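PDB 6AE2: Csm3 from Thermoplasma volcanium, which probably binds CRISPR RNA and cleaves target RNA as a RAMP-family subunit of the type III-A CRISPR-Cas effector complex. Local coordinates for residues 30-35 against 192-197. Sequence-based numbering, arbitrary orientation.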
# COMPACT_ATOMS: atom_id res chain seq x y z
N ILE A 30 11.52 21.39 -15.21
CA ILE A 30 10.22 20.77 -15.42
C ILE A 30 9.56 20.63 -14.05
O ILE A 30 10.13 20.02 -13.14
CB ILE A 30 10.34 19.41 -16.12
CG1 ILE A 30 10.93 19.57 -17.52
CG2 ILE A 30 8.99 18.73 -16.19
CD1 ILE A 30 11.52 18.30 -18.08
N ILE A 31 8.37 21.20 -13.91
CA ILE A 31 7.64 21.21 -12.65
C ILE A 31 6.50 20.21 -12.74
O ILE A 31 5.73 20.22 -13.71
CB ILE A 31 7.12 22.61 -12.30
CG1 ILE A 31 8.24 23.65 -12.40
CG2 ILE A 31 6.50 22.62 -10.92
CD1 ILE A 31 9.48 23.27 -11.62
N TYR A 32 6.39 19.34 -11.74
CA TYR A 32 5.31 18.37 -11.62
C TYR A 32 4.55 18.65 -10.33
O TYR A 32 5.16 18.66 -9.25
CB TYR A 32 5.83 16.93 -11.62
CG TYR A 32 6.38 16.42 -12.94
CD1 TYR A 32 5.52 16.02 -13.96
CD2 TYR A 32 7.75 16.31 -13.15
CE1 TYR A 32 6.02 15.54 -15.16
CE2 TYR A 32 8.25 15.83 -14.34
CZ TYR A 32 7.39 15.45 -15.35
OH TYR A 32 7.89 14.97 -16.54
N ASN A 33 3.25 18.87 -10.43
CA ASN A 33 2.39 18.99 -9.25
C ASN A 33 1.90 17.59 -8.91
O ASN A 33 0.84 17.15 -9.36
CB ASN A 33 1.25 19.96 -9.50
CG ASN A 33 1.69 21.41 -9.46
OD1 ASN A 33 2.34 21.85 -8.50
ND2 ASN A 33 1.35 22.17 -10.49
N MET A 34 2.68 16.90 -8.08
CA MET A 34 2.44 15.49 -7.80
C MET A 34 1.38 15.32 -6.72
O MET A 34 1.31 16.10 -5.76
CB MET A 34 3.75 14.83 -7.36
CG MET A 34 3.60 13.52 -6.60
SD MET A 34 5.18 12.91 -6.00
CE MET A 34 5.74 14.30 -5.01
N GLU A 35 0.55 14.29 -6.88
CA GLU A 35 -0.44 13.90 -5.88
C GLU A 35 -0.16 12.47 -5.44
O GLU A 35 0.13 11.60 -6.27
CB GLU A 35 -1.87 14.02 -6.41
CG GLU A 35 -2.92 13.41 -5.49
CD GLU A 35 -4.34 13.64 -5.98
OE1 GLU A 35 -4.71 14.81 -6.21
OE2 GLU A 35 -5.09 12.65 -6.14
N GLU A 192 14.83 10.44 -21.45
CA GLU A 192 15.31 9.32 -20.65
C GLU A 192 15.15 9.59 -19.16
O GLU A 192 14.84 8.68 -18.38
CB GLU A 192 16.77 9.02 -20.99
CG GLU A 192 16.96 8.18 -22.24
CD GLU A 192 16.32 6.80 -22.12
OE1 GLU A 192 16.63 6.08 -21.15
OE2 GLU A 192 15.51 6.45 -23.01
N MET A 193 15.35 10.84 -18.74
CA MET A 193 15.24 11.18 -17.32
C MET A 193 13.79 11.08 -16.85
O MET A 193 13.52 10.52 -15.78
CB MET A 193 15.79 12.58 -17.07
CG MET A 193 17.29 12.69 -17.27
SD MET A 193 17.88 14.30 -16.71
CE MET A 193 17.57 15.23 -18.20
N ILE A 194 12.85 11.63 -17.62
CA ILE A 194 11.44 11.47 -17.30
C ILE A 194 11.08 9.99 -17.23
O ILE A 194 10.41 9.54 -16.29
CB ILE A 194 10.56 12.21 -18.32
CG1 ILE A 194 10.69 13.73 -18.14
CG2 ILE A 194 9.11 11.77 -18.21
CD1 ILE A 194 10.38 14.51 -19.40
N LYS A 195 11.54 9.21 -18.21
CA LYS A 195 11.24 7.79 -18.23
C LYS A 195 11.80 7.09 -16.99
O LYS A 195 11.10 6.30 -16.35
CB LYS A 195 11.81 7.15 -19.50
CG LYS A 195 12.04 5.65 -19.40
CD LYS A 195 12.42 5.06 -20.74
CE LYS A 195 12.61 3.55 -20.66
NZ LYS A 195 13.78 3.10 -21.47
N CYS A 196 13.04 7.40 -16.61
CA CYS A 196 13.60 6.83 -15.39
C CYS A 196 12.77 7.21 -14.17
O CYS A 196 12.61 6.41 -13.25
CB CYS A 196 15.05 7.29 -15.22
SG CYS A 196 15.75 6.97 -13.58
N LEU A 197 12.22 8.43 -14.17
CA LEU A 197 11.36 8.85 -13.07
C LEU A 197 10.03 8.11 -13.10
O LEU A 197 9.53 7.66 -12.06
CB LEU A 197 11.14 10.36 -13.13
CG LEU A 197 10.22 11.00 -12.09
CD1 LEU A 197 10.51 10.49 -10.68
CD2 LEU A 197 10.33 12.52 -12.15
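Ile194 meets the hydroxyl end of Tyr32 with all three carbons beyond CB: the Tyr32 OH atom lies 3.5 Å from Ile194 CG1 and 3.8 Å from both CG2 and CD1 of the same residue. The two side chains cross at about a right angle, so the oxygen abuts the isoleucine and the tyrosine ring does not lie along it. A second, looser touch comes from Ile30, whose CD1 sits 4.2 Å from CD1 of Ile194, again with the chains crossing nearly perpendicularly. About one turn further along the helix, Leu197 sends its CD2 methyl obliquely to the ring of Tyr32, 4.5 Å from CE2. No hydrogen bond joins the two segments; the interface consists of van der Waals contacts alone and buries a modest 144 Å². Here helix 190-205 lies over one face of the antiparallel sheet, consistent with the ferredoxin-like (RRM-like) fold of RAMP proteins, running almost along strand 26-38, with 24° between the N-to-C directions of the two short segments. Their axes come no nearer than 12.4 Å, a separation spanned chiefly by the Tyr32 ring from the strand and by Ile194 and Leu197 from the helix. Alternation along the strand directs Ile30 and Tyr32 to the helix. In Tyr32, CG stands anti to the carbonyl carbon (chi1 -71°), and the ring reaches out from the sheet with its para position leading. Backbone hydrogen bonds to Leu182 and Ile180 of the neighbouring strand 175-185 fix Ile30 and Tyr32 in the sheet, while Pro227 of strand 220-230 packs against both side chains.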